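Local coordinates for uncharacterized protein (Xanthomonas campestris pv. campestris, PDB 3HIU) that is of unknown function but belongs to the DUF892 family of the ferritin-like clan and forms a four-helix bundle that pairs into a dimer, at residues R4-A16 / V56-P68. Residues are numbered along the deposited sequence; the frame is centred on the assembly and turned at random.
Sequences RERLVKWLQDAYA and VQRCLELLNGSIP. With EDO (1,2-ethanediol), chain R.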
# COMPACT_ATOMS: atom_id res chain seq x y z
N ARG B 4 -10.34 -14.65 -20.93
CA ARG B 4 -10.05 -15.67 -19.93
C ARG B 4 -8.61 -15.59 -19.48
O ARG B 4 -8.32 -15.69 -18.29
CB ARG B 4 -10.31 -17.08 -20.44
CG ARG B 4 -9.66 -18.14 -19.57
CD ARG B 4 -10.15 -19.54 -19.89
NE ARG B 4 -11.58 -19.72 -19.63
CZ ARG B 4 -12.20 -20.89 -19.69
NH1 ARG B 4 -11.52 -21.98 -19.99
NH2 ARG B 4 -13.50 -20.97 -19.44
N GLU B 5 -7.71 -15.44 -20.44
CA GLU B 5 -6.29 -15.50 -20.13
C GLU B 5 -5.71 -14.21 -19.54
O GLU B 5 -4.58 -14.20 -19.06
CB GLU B 5 -5.49 -16.00 -21.34
CG GLU B 5 -4.99 -17.46 -21.24
CD GLU B 5 -6.04 -18.46 -20.76
OE1 GLU B 5 -6.22 -19.51 -21.41
OE2 GLU B 5 -6.69 -18.21 -19.72
N ARG B 6 -6.48 -13.12 -19.56
CA ARG B 6 -6.10 -11.95 -18.77
C ARG B 6 -6.59 -12.12 -17.33
O ARG B 6 -5.88 -11.79 -16.38
CB ARG B 6 -6.68 -10.67 -19.37
CG ARG B 6 -6.65 -9.50 -18.40
CD ARG B 6 -5.22 -9.16 -18.01
NE ARG B 6 -4.45 -8.80 -19.19
CZ ARG B 6 -3.13 -8.80 -19.26
NH1 ARG B 6 -2.52 -8.45 -20.38
NH2 ARG B 6 -2.41 -9.16 -18.20
N LEU B 7 -7.80 -12.63 -17.18
CA LEU B 7 -8.38 -12.98 -15.89
C LEU B 7 -7.45 -13.97 -15.19
O LEU B 7 -7.08 -13.79 -14.03
CB LEU B 7 -9.76 -13.62 -16.10
CG LEU B 7 -10.87 -13.49 -15.07
CD1 LEU B 7 -11.83 -14.66 -15.19
CD2 LEU B 7 -10.32 -13.42 -13.66
N VAL B 8 -7.08 -15.03 -15.91
CA VAL B 8 -6.14 -16.04 -15.43
C VAL B 8 -4.78 -15.42 -15.06
O VAL B 8 -4.18 -15.76 -14.04
CB VAL B 8 -5.92 -17.13 -16.49
CG1 VAL B 8 -4.75 -18.02 -16.11
CG2 VAL B 8 -7.19 -17.96 -16.68
N LYS B 9 -4.32 -14.50 -15.91
CA LYS B 9 -3.09 -13.74 -15.66
C LYS B 9 -3.10 -13.00 -14.30
O LYS B 9 -2.14 -13.11 -13.53
CB LYS B 9 -2.85 -12.76 -16.81
CG LYS B 9 -1.41 -12.36 -16.99
CD LYS B 9 -1.06 -11.15 -16.16
CE LYS B 9 0.44 -10.90 -16.13
NZ LYS B 9 0.77 -9.95 -15.03
N TRP B 10 -4.17 -12.25 -14.03
CA TRP B 10 -4.31 -11.50 -12.78
C TRP B 10 -4.68 -12.39 -11.61
O TRP B 10 -4.30 -12.13 -10.47
CB TRP B 10 -5.31 -10.35 -12.93
CG TRP B 10 -4.79 -9.30 -13.84
CD1 TRP B 10 -3.52 -9.17 -14.25
CD2 TRP B 10 -5.53 -8.23 -14.45
NE1 TRP B 10 -3.40 -8.09 -15.08
CE2 TRP B 10 -4.62 -7.49 -15.22
CE3 TRP B 10 -6.86 -7.82 -14.41
CZ2 TRP B 10 -5.00 -6.37 -15.95
CZ3 TRP B 10 -7.23 -6.70 -15.14
CH2 TRP B 10 -6.31 -5.99 -15.90
N LEU B 11 -5.40 -13.47 -11.88
CA LEU B 11 -5.65 -14.47 -10.85
C LEU B 11 -4.34 -15.08 -10.32
O LEU B 11 -4.19 -15.29 -9.11
CB LEU B 11 -6.59 -15.57 -11.37
CG LEU B 11 -8.09 -15.30 -11.29
CD1 LEU B 11 -8.87 -16.53 -11.75
CD2 LEU B 11 -8.51 -14.89 -9.87
N GLN B 12 -3.40 -15.36 -11.22
CA GLN B 12 -2.10 -15.91 -10.83
C GLN B 12 -1.25 -14.93 -10.01
O GLN B 12 -0.59 -15.35 -9.06
CB GLN B 12 -1.32 -16.38 -12.06
CG GLN B 12 -1.87 -17.66 -12.67
CD GLN B 12 -1.22 -18.00 -13.99
OE1 GLN B 12 -0.88 -17.11 -14.77
NE2 GLN B 12 -1.05 -19.28 -14.26
N ASP B 13 -1.27 -13.65 -10.37
CA ASP B 13 -0.57 -12.62 -9.60
C ASP B 13 -1.06 -12.65 -8.16
O ASP B 13 -0.27 -12.75 -7.22
CB ASP B 13 -0.82 -11.22 -10.19
CG ASP B 13 -0.09 -10.98 -11.51
OD1 ASP B 13 0.89 -11.69 -11.80
OD2 ASP B 13 -0.50 -10.08 -12.27
N ALA B 14 -2.38 -12.59 -8.00
CA ALA B 14 -3.01 -12.56 -6.68
C ALA B 14 -2.71 -13.81 -5.86
O ALA B 14 -2.43 -13.72 -4.67
CB ALA B 14 -4.52 -12.38 -6.82
N TYR B 15 -2.78 -14.97 -6.50
CA TYR B 15 -2.51 -16.21 -5.80
C TYR B 15 -1.15 -16.11 -5.12
O TYR B 15 -0.96 -16.55 -3.99
CB TYR B 15 -2.51 -17.40 -6.77
CG TYR B 15 -2.24 -18.72 -6.09
CD1 TYR B 15 -3.27 -19.47 -5.56
CD2 TYR B 15 -0.94 -19.20 -5.95
CE1 TYR B 15 -3.03 -20.68 -4.92
CE2 TYR B 15 -0.68 -20.40 -5.32
CZ TYR B 15 -1.74 -21.14 -4.81
OH TYR B 15 -1.50 -22.34 -4.18
N ALA B 16 -0.20 -15.50 -5.84
CA ALA B 16 1.17 -15.38 -5.37
C ALA B 16 1.26 -14.24 -4.36
O ALA B 16 2.04 -14.28 -3.43
CB ALA B 16 2.09 -15.13 -6.54
N VAL B 56 -8.77 -18.44 -4.82
CA VAL B 56 -8.18 -18.03 -6.07
C VAL B 56 -7.84 -19.27 -6.89
O VAL B 56 -8.08 -19.32 -8.10
CB VAL B 56 -6.91 -17.18 -5.83
CG1 VAL B 56 -6.27 -16.83 -7.14
CG2 VAL B 56 -7.26 -15.92 -5.09
N GLN B 57 -7.31 -20.30 -6.22
CA GLN B 57 -6.83 -21.48 -6.95
C GLN B 57 -7.97 -22.26 -7.56
O GLN B 57 -7.83 -22.82 -8.65
CB GLN B 57 -6.02 -22.42 -6.05
CG GLN B 57 -6.06 -23.85 -6.53
CD GLN B 57 -4.92 -24.69 -6.01
OE1 GLN B 57 -4.11 -24.22 -5.21
NE2 GLN B 57 -4.84 -25.93 -6.47
N ARG B 58 -9.10 -22.31 -6.86
CA ARG B 58 -10.31 -22.87 -7.43
C ARG B 58 -10.67 -22.13 -8.72
O ARG B 58 -11.20 -22.72 -9.67
CB ARG B 58 -11.45 -22.81 -6.43
CG ARG B 58 -11.23 -23.69 -5.22
CD ARG B 58 -12.55 -24.19 -4.65
NE ARG B 58 -13.58 -23.14 -4.68
CZ ARG B 58 -13.92 -22.38 -3.64
NH1 ARG B 58 -14.86 -21.46 -3.78
NH2 ARG B 58 -13.32 -22.55 -2.47
N CYS B 59 -10.38 -20.83 -8.74
CA CYS B 59 -10.64 -20.00 -9.92
C CYS B 59 -9.62 -20.25 -11.03
O CYS B 59 -9.93 -20.11 -12.21
CB CYS B 59 -10.65 -18.52 -9.54
SG CYS B 59 -12.10 -17.99 -8.60
N LEU B 60 -8.40 -20.62 -10.65
CA LEU B 60 -7.38 -20.95 -11.64
C LEU B 60 -7.59 -22.36 -12.20
O LEU B 60 -7.33 -22.63 -13.37
CB LEU B 60 -5.97 -20.80 -11.05
CG LEU B 60 -5.35 -19.40 -11.06
CD1 LEU B 60 -4.12 -19.33 -10.13
CD2 LEU B 60 -4.99 -18.97 -12.48
N GLU B 61 -8.08 -23.26 -11.35
CA GLU B 61 -8.41 -24.61 -11.78
C GLU B 61 -9.63 -24.61 -12.71
O GLU B 61 -9.66 -25.34 -13.70
CB GLU B 61 -8.62 -25.52 -10.57
CG GLU B 61 -7.32 -25.81 -9.83
CD GLU B 61 -7.51 -26.43 -8.46
OE1 GLU B 61 -8.57 -26.20 -7.83
OE2 GLU B 61 -6.59 -27.14 -8.00
N LEU B 62 -10.61 -23.77 -12.41
CA LEU B 62 -11.78 -23.61 -13.26
C LEU B 62 -11.46 -23.17 -14.70
O LEU B 62 -12.01 -23.72 -15.66
CB LEU B 62 -12.78 -22.63 -12.64
CG LEU B 62 -13.82 -22.05 -13.61
CD1 LEU B 62 -14.78 -23.15 -14.08
CD2 LEU B 62 -14.57 -20.86 -13.02
N LEU B 63 -10.60 -22.16 -14.86
CA LEU B 63 -10.37 -21.55 -16.17
C LEU B 63 -9.15 -22.15 -16.88
O LEU B 63 -8.69 -21.63 -17.89
CB LEU B 63 -10.19 -20.03 -16.02
CG LEU B 63 -11.38 -19.23 -15.48
CD1 LEU B 63 -10.91 -17.98 -14.76
CD2 LEU B 63 -12.33 -18.87 -16.60
N ASN B 64 -8.63 -23.25 -16.33
CA ASN B 64 -7.50 -23.96 -16.94
C ASN B 64 -6.15 -23.26 -16.75
O ASN B 64 -5.11 -23.78 -17.18
CB ASN B 64 -7.76 -24.23 -18.43
CG ASN B 64 -9.02 -25.07 -18.67
OD1 ASN B 64 -9.34 -25.99 -17.90
ND2 ASN B 64 -9.72 -24.77 -19.76
N GLY B 65 -6.15 -22.10 -16.11
CA GLY B 65 -4.91 -21.42 -15.79
C GLY B 65 -4.18 -22.15 -14.69
O GLY B 65 -4.78 -22.63 -13.72
N SER B 66 -2.86 -22.25 -14.82
CA SER B 66 -2.07 -22.99 -13.84
C SER B 66 -1.87 -22.22 -12.54
O SER B 66 -2.18 -21.03 -12.43
CB SER B 66 -0.72 -23.43 -14.45
OG SER B 66 -0.02 -22.35 -15.05
N ILE B 67 -1.34 -22.92 -11.54
CA ILE B 67 -1.21 -22.39 -10.20
C ILE B 67 0.26 -22.10 -9.88
O ILE B 67 1.05 -23.02 -9.71
CB ILE B 67 -1.78 -23.37 -9.17
CG1 ILE B 67 -3.30 -23.43 -9.28
CG2 ILE B 67 -1.38 -22.94 -7.76
CD1 ILE B 67 -3.83 -23.87 -10.63
N PRO B 68 0.60 -20.80 -9.79
CA PRO B 68 1.96 -20.24 -9.62
C PRO B 68 2.94 -21.05 -8.73
O PRO B 68 2.54 -21.69 -7.76
CB PRO B 68 1.67 -18.86 -9.01
CG PRO B 68 0.36 -18.46 -9.64
CD PRO B 68 -0.42 -19.74 -9.85
C1 EDO R . -2.57 -11.62 -21.51
O1 EDO R . -2.23 -12.52 -20.45
C2 EDO R . -1.30 -11.09 -22.18
O2 EDO R . -1.64 -10.08 -23.14
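V8 and Y15 of helix 4-16 face the last turns of helix 36-62 and the loop that leaves it: the short axes run 9.6 Å apart and antiparallel, 149° between their directions, and G65 to P68 then turn back along helix 4-16. L60 packs as a knob into the hole formed by V8, L11, Q12 and Y15, with CD2 3.4 Å from Q12 CG. Deeper in, L11 CD1 presses on C59 CB at 3.5 Å, a tight fit, while V56 CG1 slips past L11 CD2 toward Y15 CB. L63, just past the helix end, puts CD1 against L7 and L11 and turns CD2 to the R4 guanidinium, 3.2 Å from NE. V8 CG1 comes 3.4 Å from G65 CA. The Y15 ring reaches in between I67 and Q57 with CG anti to the backbone N (chi1 180°) and takes I67 CG2 on one face in a CH-pi contact, 3.8 Å from the ring centroid; V56 CG1 lies at its edge. One hydrogen bond crosses: Q12 NE2 gives a nearly straight N-H (169°) to S66 O at 2.8 Å, in its own amide plane but from above that of the carbonyl. Helices 94-120 and 124-159 complete the bundle core against L7, L11 and C59, whereas R6 and K9 form salt bridges to D91 of the second subunit. Apolar packing thus holds the helices together, and a single hydrogen bond from a glutamine amide ties down the returning loop.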